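Local coordinates for protein branched-chain-amino-acid aminotransferase (Pseudomonas sp. UW4, PDB 6JIF) that probably transfers amino groups between branched-chain amino acids and 2-oxo acids, using bound pyridoxal 5'-phosphate as cofactor, at residues B[83-93]-B[128-138]; B[271-279]-B[348-356]. All coordinates share one frame; numbering follows the deposited sequence.

Interaction 1: residues B[83-93]-B[128-138]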
loop_
_atom_site.group_PDB
_atom_site.type_symbol
_atom_site.label_atom_id
_atom_site.label_comp_id
_atom_site.label_asym_id
_atom_site.label_seq_id
_atom_site.Cartn_x
_atom_site.Cartn_y
_atom_site.Cartn_z
ATOM N N ALA B 83 15.741 -15.010 15.933
ATOM C CA ALA B 83 16.276 -15.677 17.114
ATOM C C ALA B 83 17.370 -16.605 16.639
ATOM O O ALA B 83 17.265 -17.140 15.540
ATOM C CB ALA B 83 15.214 -16.476 17.877
ATOM N N TYR B 84 18.434 -16.714 17.434
ATOM C CA TYR B 84 19.652 -17.451 17.116
ATOM C C TYR B 84 19.992 -18.434 18.237
ATOM O O TYR B 84 19.900 -18.091 19.428
ATOM C CB TYR B 84 20.815 -16.489 16.931
ATOM C CG TYR B 84 20.588 -15.380 15.952
ATOM C CD1 TYR B 84 19.947 -14.187 16.340
ATOM C CD2 TYR B 84 21.009 -15.487 14.648
ATOM C CE1 TYR B 84 19.745 -13.156 15.442
ATOM C CE2 TYR B 84 20.819 -14.451 13.751
ATOM C CZ TYR B 84 20.181 -13.295 14.152
ATOM O OH TYR B 84 19.963 -12.263 13.266
ATOM N N ARG B 85 20.420 -19.655 17.871
ATOM C CA ARG B 85 20.980 -20.567 18.860
ATOM C C ARG B 85 22.414 -20.142 19.195
ATOM O O ARG B 85 23.254 -19.949 18.303
ATOM C CB ARG B 85 20.950 -22.005 18.344
ATOM C CG ARG B 85 21.521 -22.986 19.284
ATOM C CD ARG B 85 20.633 -23.162 20.517
ATOM N NE ARG B 85 19.413 -23.881 20.145
ATOM C CZ ARG B 85 18.416 -24.168 20.967
ATOM N NH1 ARG B 85 18.493 -23.806 22.240
ATOM N NH2 ARG B 85 17.353 -24.845 20.521
ATOM N N CYS B 86 22.680 -19.951 20.477
ATOM C CA CYS B 86 24.033 -19.623 20.899
ATOM C C CYS B 86 24.899 -20.897 21.041
ATOM O O CYS B 86 24.404 -22.015 21.228
ATOM C CB CYS B 86 23.994 -18.912 22.245
ATOM S SG CYS B 86 23.086 -17.435 22.239
ATOM N N LYS B 87 26.213 -20.706 21.002
ATOM C CA LYS B 87 27.103 -21.853 21.172
ATOM C C LYS B 87 26.875 -22.536 22.502
ATOM O O LYS B 87 27.106 -23.751 22.631
ATOM C CB LYS B 87 28.563 -21.404 21.091
ATOM C CG LYS B 87 29.518 -22.545 20.880
ATOM C CD LYS B 87 30.841 -22.095 20.323
ATOM C CE LYS B 87 31.339 -20.833 20.946
ATOM N NZ LYS B 87 32.763 -20.553 20.462
ATOM N N ASP B 88 26.490 -21.775 23.517
ATOM C CA ASP B 88 26.267 -22.385 24.808
ATOM C C ASP B 88 24.887 -23.030 24.905
ATOM O O ASP B 88 24.528 -23.546 25.968
ATOM C CB ASP B 88 26.492 -21.353 25.923
ATOM C CG ASP B 88 25.433 -20.237 25.952
ATOM O OD1 ASP B 88 24.485 -20.224 25.135
ATOM O OD2 ASP B 88 25.560 -19.341 26.831
ATOM N N GLY B 89 24.123 -23.026 23.816
ATOM C CA GLY B 89 22.848 -23.698 23.758
ATOM C C GLY B 89 21.666 -22.826 24.082
ATOM O O GLY B 89 20.527 -23.276 23.916
ATOM N N SER B 90 21.890 -21.627 24.596
ATOM C CA SER B 90 20.764 -20.730 24.870
ATOM C C SER B 90 20.276 -20.126 23.551
ATOM O O SER B 90 20.835 -20.387 22.485
ATOM C CB SER B 90 21.139 -19.636 25.880
ATOM O OG SER B 90 22.304 -18.927 25.512
ATOM N N ILE B 91 19.227 -19.304 23.617
ATOM C CA ILE B 91 18.573 -18.720 22.446
ATOM C C ILE B 91 18.531 -17.190 22.566
ATOM O O ILE B 91 17.965 -16.655 23.529
ATOM C CB ILE B 91 17.141 -19.272 22.285
ATOM C CG1 ILE B 91 17.185 -20.803 22.254
ATOM C CG2 ILE B 91 16.495 -18.649 21.056
ATOM C CD1 ILE B 91 15.805 -21.449 22.320
ATOM N N ASN B 92 19.086 -16.480 21.570
ATOM C CA ASN B 92 19.104 -15.016 21.560
ATOM C C ASN B 92 17.999 -14.510 20.644
ATOM O O ASN B 92 18.030 -14.756 19.440
ATOM C CB ASN B 92 20.438 -14.455 21.036
ATOM C CG ASN B 92 21.522 -14.480 22.049
ATOM O OD1 ASN B 92 21.295 -14.894 23.155
ATOM N ND2 ASN B 92 22.717 -14.012 21.687
ATOM N N LEU B 93 17.052 -13.752 21.177
ATOM C CA LEU B 93 16.129 -13.016 20.325
ATOM C C LEU B 93 16.662 -11.586 20.198
ATOM O O LEU B 93 16.783 -10.890 21.203
ATOM C CB LEU B 93 14.745 -13.057 20.977
ATOM C CG LEU B 93 13.577 -12.354 20.342
ATOM C CD1 LEU B 93 13.356 -13.030 19.005
ATOM C CD2 LEU B 93 12.359 -12.527 21.239
ATOM N N VAL B 128 8.753 -18.275 19.692
ATOM C CA VAL B 128 10.035 -18.977 19.682
ATOM C C VAL B 128 9.947 -20.256 20.534
ATOM O O VAL B 128 10.333 -21.362 20.101
ATOM C CB VAL B 128 11.173 -18.039 20.137
ATOM C CG1 VAL B 128 12.529 -18.737 20.077
ATOM C CG2 VAL B 128 11.279 -16.856 19.199
ATOM N N ARG B 129 9.392 -20.147 21.752
ATOM C CA ARG B 129 9.342 -21.331 22.605
ATOM C C ARG B 129 8.557 -22.467 21.961
ATOM O O ARG B 129 8.893 -23.645 22.138
ATOM C CB ARG B 129 8.729 -20.992 23.976
ATOM C CG ARG B 129 9.626 -20.199 24.861
ATOM C CD ARG B 129 9.068 -20.221 26.294
ATOM N NE ARG B 129 7.671 -19.770 26.375
ATOM C CZ ARG B 129 7.313 -18.500 26.510
ATOM N NH1 ARG B 129 8.251 -17.559 26.561
ATOM N NH2 ARG B 129 6.019 -18.165 26.568
ATOM N N ALA B 130 7.493 -22.143 21.262
ATOM C CA ALA B 130 6.609 -23.147 20.672
ATOM C C ALA B 130 7.186 -23.786 19.436
ATOM O O ALA B 130 6.638 -24.796 18.948
ATOM C CB ALA B 130 5.271 -22.511 20.291
ATOM N N ASN B 131 8.220 -23.177 18.880
ATOM C CA ASN B 131 8.791 -23.714 17.644
ATOM C C ASN B 131 10.293 -23.978 17.782
ATOM O O ASN B 131 11.017 -23.892 16.804
ATOM C CB ASN B 131 8.504 -22.770 16.467
ATOM C CG ASN B 131 7.008 -22.660 16.143
ATOM O OD1 ASN B 131 6.448 -23.534 15.496
ATOM N ND2 ASN B 131 6.361 -21.561 16.566
ATOM N N GLU B 132 10.794 -24.218 19.001
ATOM C CA GLU B 132 12.243 -24.419 19.163
ATOM C C GLU B 132 12.827 -25.478 18.233
ATOM O O GLU B 132 14.003 -25.398 17.873
ATOM C CB GLU B 132 12.591 -24.735 20.621
ATOM C CG GLU B 132 12.168 -23.567 21.544
ATOM C CD GLU B 132 12.938 -23.482 22.869
ATOM O OE1 GLU B 132 13.699 -24.422 23.181
ATOM O OE2 GLU B 132 12.761 -22.460 23.595
ATOM N N ARG B 133 12.058 -26.489 17.837
ATOM C CA ARG B 133 12.692 -27.506 16.992
ATOM C C ARG B 133 13.068 -26.979 15.614
ATOM O O ARG B 133 13.842 -27.630 14.893
ATOM C CB ARG B 133 11.787 -28.730 16.854
ATOM C CG ARG B 133 10.739 -28.618 15.830
ATOM C CD ARG B 133 9.690 -29.587 15.878
ATOM N NE ARG B 133 8.874 -29.449 14.677
ATOM C CZ ARG B 133 8.981 -30.090 13.503
ATOM N NH1 ARG B 133 9.800 -31.117 13.470
ATOM N NH2 ARG B 133 8.136 -29.830 12.455
ATOM N N PHE B 134 12.536 -25.837 15.224
ATOM C CA PHE B 134 12.916 -25.231 13.965
ATOM C C PHE B 134 14.115 -24.299 14.105
ATOM O O PHE B 134 14.502 -23.673 13.123
ATOM C CB PHE B 134 11.734 -24.436 13.355
ATOM C CG PHE B 134 10.633 -25.310 12.803
ATOM C CD1 PHE B 134 10.730 -25.850 11.521
ATOM C CD2 PHE B 134 9.532 -25.635 13.574
ATOM C CE1 PHE B 134 9.728 -26.675 11.015
ATOM C CE2 PHE B 134 8.543 -26.458 13.075
ATOM C CZ PHE B 134 8.645 -26.978 11.783
ATOM N N ILE B 135 14.725 -24.189 15.280
ATOM C CA ILE B 135 15.849 -23.252 15.386
ATOM C C ILE B 135 17.103 -23.910 14.795
ATOM O O ILE B 135 17.529 -24.952 15.284
ATOM C CB ILE B 135 16.059 -22.792 16.844
ATOM C CG1 ILE B 135 14.831 -22.020 17.333
ATOM C CG2 ILE B 135 17.307 -21.910 16.951
ATOM C CD1 ILE B 135 14.870 -21.641 18.776
ATOM N N PRO B 136 17.730 -23.374 13.752
ATOM C CA PRO B 136 18.955 -24.022 13.229
ATOM C C PRO B 136 20.056 -24.031 14.276
ATOM O O PRO B 136 20.246 -23.052 15.015
ATOM C CB PRO B 136 19.325 -23.156 12.021
ATOM C CG PRO B 136 18.026 -22.496 11.607
ATOM C CD PRO B 136 17.316 -22.240 12.907
ATOM N N PRO B 137 20.827 -25.117 14.359
ATOM C CA PRO B 137 21.861 -25.210 15.403
ATOM C C PRO B 137 22.937 -24.139 15.240
ATOM O O PRO B 137 23.128 -23.571 14.164
ATOM C CB PRO B 137 22.443 -26.610 15.203
ATOM C CG PRO B 137 21.417 -27.367 14.456
ATOM C CD PRO B 137 20.564 -26.404 13.697
ATOM N N TYR B 138 23.630 -23.847 16.344
ATOM C CA TYR B 138 24.778 -22.951 16.272
ATOM C C TYR B 138 25.799 -23.498 15.266
ATOM O O TYR B 138 26.081 -24.699 15.224
ATOM C CB TYR B 138 25.456 -22.811 17.647
ATOM C CG TYR B 138 26.729 -21.989 17.572
ATOM C CD1 TYR B 138 26.672 -20.594 17.518
ATOM C CD2 TYR B 138 27.975 -22.600 17.528
ATOM C CE1 TYR B 138 27.802 -19.834 17.417
ATOM C CE2 TYR B 138 29.126 -21.851 17.434
ATOM C CZ TYR B 138 29.036 -20.470 17.387
ATOM O OH TYR B 138 30.172 -19.717 17.284
HETATM O O HOH W 1 20.434 -20.294 15.020
HETATM O O HOH W 2 19.019 -25.193 17.554
HETATM O O HOH W 3 16.533 -26.641 18.131
HETATM O O HOH W 4 16.758 -24.230 24.411
HETATM O O HOH W 5 15.622 -26.268 22.322
#
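Arg85 NH2 is gripped by two waters, and both lead across the contact to Glu132: water 5, 2.9 Å from NH2, donates to Glu132 OE1, and water 3 donates to the backbone Glu132 O. Glu132 OE1 itself stays 4.5 Å from Arg85 NH2, so the opposite charges meet through water. Water 2 bridges Arg85 NE and Ile135 O, and water 1 joins the backbone N of Arg85 to Pro136 O. The side chain bends at chi2 (69°) and chi3 (71°), which folds the guanidinium back over its own hairpin, where Arg85 NH1 donates to Gly89 O at 2.7 Å. NH1 also donates to water 4; waters 2, 3 and 4, in the guanidinium plane, and the Gly89 bond together restrain its rotation.

At the hairpin turn, Tyr138 lays one ring face under Lys87. The Lys87 CB stands 3.7 Å from the Tyr138 ring centroid, only 9° off the normal, a clear CH-pi contact, while Lys87 CD reaches Tyr138 CE2 at 3.4 Å. Arg85 O lies at the ring edge, near its plane, and the phenol OH is hydrogen-bonded to Asp348. With an alanine here, the aliphatic part of Lys87 is likely to lose its aromatic platform and Asp348 its hydroxyl mate.

On the side of Arg85 away from Tyr138 runs an apolar seam. Ile91 CD1 meets Ile135 CD1 at 3.7 Å and touches the Glu132 carboxylate, while Ile91 CG2 and Ala83 CB both rest on Val128 CG1. The hairpin closes through a type I turn from Cys86 to Gly89, braced by an Asx turn at Asp88. Strand 76-85 pairs with 143-153, whose Leu144 also backs Ile135, and 91-94 with 356-358; the end of helix 117-130 and the following loop thus cover this part of the antiparallel sheet.

Interaction 2: residues B[271-279]-B[348-356]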
loop_
_atom_site.group_PDB
_atom_site.type_symbol
_atom_site.label_atom_id
_atom_site.label_comp_id
_atom_site.label_asym_id
_atom_site.label_seq_id
_atom_site.Cartn_x
_atom_site.Cartn_y
_atom_site.Cartn_z
ATOM N N SER B 271 21.638 -0.734 14.671
ATOM C CA SER B 271 22.600 -1.589 15.338
ATOM C C SER B 271 24.006 -1.338 14.825
ATOM O O SER B 271 24.967 -1.306 15.601
ATOM C CB SER B 271 22.178 -3.051 15.155
ATOM O OG SER B 271 20.927 -3.296 15.831
ATOM N N LEU B 272 24.163 -1.242 13.497
ATOM C CA LEU B 272 25.481 -0.951 12.927
ATOM C C LEU B 272 25.966 0.430 13.356
ATOM O O LEU B 272 27.155 0.615 13.633
ATOM C CB LEU B 272 25.414 -1.059 11.389
ATOM C CG LEU B 272 25.178 -2.476 10.847
ATOM C CD1 LEU B 272 25.028 -2.510 9.333
ATOM C CD2 LEU B 272 26.382 -3.364 11.269
ATOM N N ILE B 273 25.072 1.425 13.413
ATOM C CA ILE B 273 25.487 2.757 13.869
ATOM C C ILE B 273 26.020 2.677 15.288
ATOM O O ILE B 273 27.077 3.238 15.606
ATOM C CB ILE B 273 24.339 3.778 13.726
ATOM C CG1 ILE B 273 24.126 4.117 12.242
ATOM C CG2 ILE B 273 24.614 5.066 14.534
ATOM C CD1 ILE B 273 22.833 4.865 11.928
ATOM N N GLU B 274 25.296 1.960 16.163
ATOM C CA GLU B 274 25.704 1.860 17.564
ATOM C C GLU B 274 26.992 1.053 17.710
ATOM O O GLU B 274 27.869 1.416 18.499
ATOM C CB GLU B 274 24.552 1.275 18.394
ATOM C CG GLU B 274 23.478 2.407 18.587
ATOM C CD GLU B 274 22.066 2.046 19.107
ATOM O OE1 GLU B 274 21.541 0.937 18.893
ATOM O OE2 GLU B 274 21.434 2.979 19.684
ATOM N N LEU B 275 27.153 -0.032 16.940
ATOM C CA LEU B 275 28.384 -0.810 17.069
ATOM C C LEU B 275 29.559 -0.040 16.494
ATOM O O LEU B 275 30.646 -0.065 17.053
ATOM C CB LEU B 275 28.262 -2.173 16.387
ATOM C CG LEU B 275 27.295 -3.135 17.085
ATOM C CD1 LEU B 275 27.028 -4.299 16.127
ATOM C CD2 LEU B 275 27.845 -3.632 18.444
ATOM N N ALA B 276 29.343 0.660 15.373
ATOM C CA ALA B 276 30.384 1.492 14.797
ATOM C C ALA B 276 30.867 2.513 15.811
ATOM O O ALA B 276 32.069 2.698 15.987
ATOM C CB ALA B 276 29.835 2.215 13.533
ATOM N N LYS B 277 29.930 3.198 16.490
ATOM C CA LYS B 277 30.314 4.263 17.412
ATOM C C LYS B 277 30.909 3.726 18.698
ATOM O O LYS B 277 31.879 4.293 19.216
ATOM C CB LYS B 277 29.116 5.134 17.751
ATOM C CG LYS B 277 28.724 6.102 16.669
ATOM C CD LYS B 277 27.608 7.041 17.275
ATOM C CE LYS B 277 26.664 7.633 16.211
ATOM N NZ LYS B 277 25.425 8.205 16.850
ATOM N N THR B 278 30.290 2.704 19.289
ATOM C CA THR B 278 30.654 2.306 20.638
ATOM C C THR B 278 31.557 1.076 20.702
ATOM O O THR B 278 32.072 0.768 21.787
ATOM C CB THR B 278 29.403 2.052 21.483
ATOM O OG1 THR B 278 28.747 0.881 20.990
ATOM C CG2 THR B 278 28.449 3.233 21.311
ATOM N N ARG B 279 31.698 0.320 19.617
ATOM C CA ARG B 279 32.554 -0.859 19.664
ATOM C C ARG B 279 33.692 -0.856 18.650
ATOM O O ARG B 279 34.708 -1.539 18.876
ATOM C CB ARG B 279 31.702 -2.149 19.518
ATOM C CG ARG B 279 30.792 -2.439 20.747
ATOM C CD ARG B 279 31.601 -2.821 21.953
ATOM N NE ARG B 279 30.678 -3.224 23.022
ATOM C CZ ARG B 279 30.176 -4.452 23.152
ATOM N NH1 ARG B 279 30.528 -5.399 22.313
ATOM N NH2 ARG B 279 29.321 -4.729 24.150
ATOM N N ASP B 348 28.631 -14.811 20.356
ATOM C CA ASP B 348 30.090 -14.927 20.334
ATOM C C ASP B 348 30.795 -13.657 20.787
ATOM O O ASP B 348 31.964 -13.705 21.209
ATOM C CB ASP B 348 30.526 -15.323 18.930
ATOM C CG ASP B 348 30.156 -16.741 18.636
ATOM O OD1 ASP B 348 29.959 -17.500 19.623
ATOM O OD2 ASP B 348 30.061 -17.103 17.455
ATOM N N ILE B 349 30.105 -12.528 20.734
ATOM C CA ILE B 349 30.614 -11.230 21.181
ATOM C C ILE B 349 29.561 -10.685 22.135
ATOM O O ILE B 349 28.371 -10.683 21.807
ATOM C CB ILE B 349 30.820 -10.242 20.009
ATOM C CG1 ILE B 349 31.921 -10.714 19.043
ATOM C CG2 ILE B 349 31.131 -8.782 20.524
ATOM C CD1 ILE B 349 31.952 -9.927 17.676
ATOM N N GLU B 350 29.998 -10.228 23.302
ATOM C CA GLU B 350 29.053 -9.750 24.285
ATOM C C GLU B 350 28.291 -8.568 23.732
ATOM O O GLU B 350 28.892 -7.619 23.211
ATOM C CB GLU B 350 29.769 -9.392 25.588
ATOM C CG GLU B 350 28.819 -8.921 26.681
ATOM C CD GLU B 350 29.527 -8.515 27.965
ATOM O OE1 GLU B 350 30.760 -8.648 28.075
ATOM O OE2 GLU B 350 28.809 -8.128 28.911
ATOM N N ALA B 351 26.941 -8.585 23.913
ATOM C CA ALA B 351 26.111 -7.565 23.294
ATOM C C ALA B 351 26.060 -6.283 24.113
ATOM O O ALA B 351 26.255 -6.293 25.338
ATOM C CB ALA B 351 24.668 -8.053 23.122
ATOM N N PRO B 352 25.757 -5.167 23.459
ATOM C CA PRO B 352 25.400 -3.956 24.194
ATOM C C PRO B 352 24.199 -4.187 25.087
ATOM O O PRO B 352 23.381 -5.083 24.864
ATOM C CB PRO B 352 25.038 -2.961 23.081
ATOM C CG PRO B 352 25.827 -3.441 21.866
ATOM C CD PRO B 352 25.753 -4.945 21.996
ATOM N N ALA B 353 24.087 -3.320 26.078
ATOM C CA ALA B 353 23.053 -3.433 27.091
ATOM C C ALA B 353 21.668 -3.441 26.468
ATOM O O ALA B 353 21.356 -2.626 25.587
ATOM C CB ALA B 353 23.157 -2.263 28.055
ATOM N N GLY B 354 20.868 -4.413 26.882
ATOM C CA GLY B 354 19.471 -4.448 26.510
ATOM C C GLY B 354 19.152 -4.998 25.132
ATOM O O GLY B 354 17.969 -5.172 24.823
ATOM N N TRP B 355 20.151 -5.342 24.323
ATOM C CA TRP B 355 19.892 -5.790 22.958
ATOM C C TRP B 355 19.330 -7.211 22.894
ATOM O O TRP B 355 18.578 -7.545 21.972
ATOM C CB TRP B 355 21.190 -5.746 22.159
ATOM C CG TRP B 355 21.592 -4.389 21.727
ATOM C CD1 TRP B 355 21.263 -3.192 22.298
ATOM C CD2 TRP B 355 22.390 -4.075 20.569
ATOM N NE1 TRP B 355 21.817 -2.171 21.584
ATOM C CE2 TRP B 355 22.553 -2.696 20.541
ATOM C CE3 TRP B 355 23.030 -4.857 19.612
ATOM C CZ2 TRP B 355 23.279 -2.049 19.524
ATOM C CZ3 TRP B 355 23.792 -4.223 18.636
ATOM C CH2 TRP B 355 23.892 -2.830 18.605
ATOM N N ILE B 356 19.763 -8.110 23.782
ATOM C CA ILE B 356 19.461 -9.536 23.626
ATOM C C ILE B 356 18.379 -9.929 24.611
ATOM O O ILE B 356 18.493 -9.631 25.800
ATOM C CB ILE B 356 20.712 -10.391 23.871
ATOM C CG1 ILE B 356 21.828 -10.051 22.886
ATOM C CG2 ILE B 356 20.361 -11.868 23.883
ATOM C CD1 ILE B 356 21.436 -10.220 21.413
#
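Helix 267-278, whose first residues Ile267 and Thr268 line the pyridoxal-5'-phosphate pocket, is flanked by the C-terminal loop, and Trp355 is the wedge between them. Its six-membered ring slides against the helix: Trp355 CH2 lies 3.5 Å from Ser271 O and 3.7 Å from Leu275 CG, while Ser271 OG, hydrogen-bonded to Ile267 O and to Arg95, sits over one ring face. Glu274 brings CB to the ring edge and OE1 to within 3.5 Å of Trp355 CZ2. That carboxylate is salt-bridged to Arg95, which also makes a cation-pi contact with the indole, so the charge is probably compensated.

A type II turn from Pro352 to Trp355 shapes the loop side. It folds the proline back on the tryptophan, with Pro352 CG 3.5 Å above the plane over the ring centre, and Leu275 CD2 meets Pro352 CG at 4.0 Å.

Arg279 clamps a single backbone oxygen end-on. Its NH1 donates to Glu350 O at 2.9 Å, nearly in line with the carbonyl (C=O...N 172°), whereas NH2 reaches Glu350 O at 3.1 Å from above the carbonyl plane. The bend at chi2 (-69°) swings the guanidinium across to the loop, and Ile349 CG2 fills its edge beside NH1.

Followed from the N terminus, the first contact opens at the hairpin of 83-93; the chain then passes through a mostly helical excursion and returns at 128-138, where interaction 1 closes that loop. Only much later does 271-279 open interaction 2, which closes at 348-356 after 68 residues that include strands of the mixed sheet and helix 332-346. The two loops are thus in series, neither nested nor crossing. Their contact centres lie 20 Å apart, yet the Tyr138–Asp348 bond ties them directly, and Asn92 packs on Ile356. The chain's tail, strand 356-358, joins the antiparallel sheet beside 91-94, so the loop of interaction 2 links that sheet to helix 267-278.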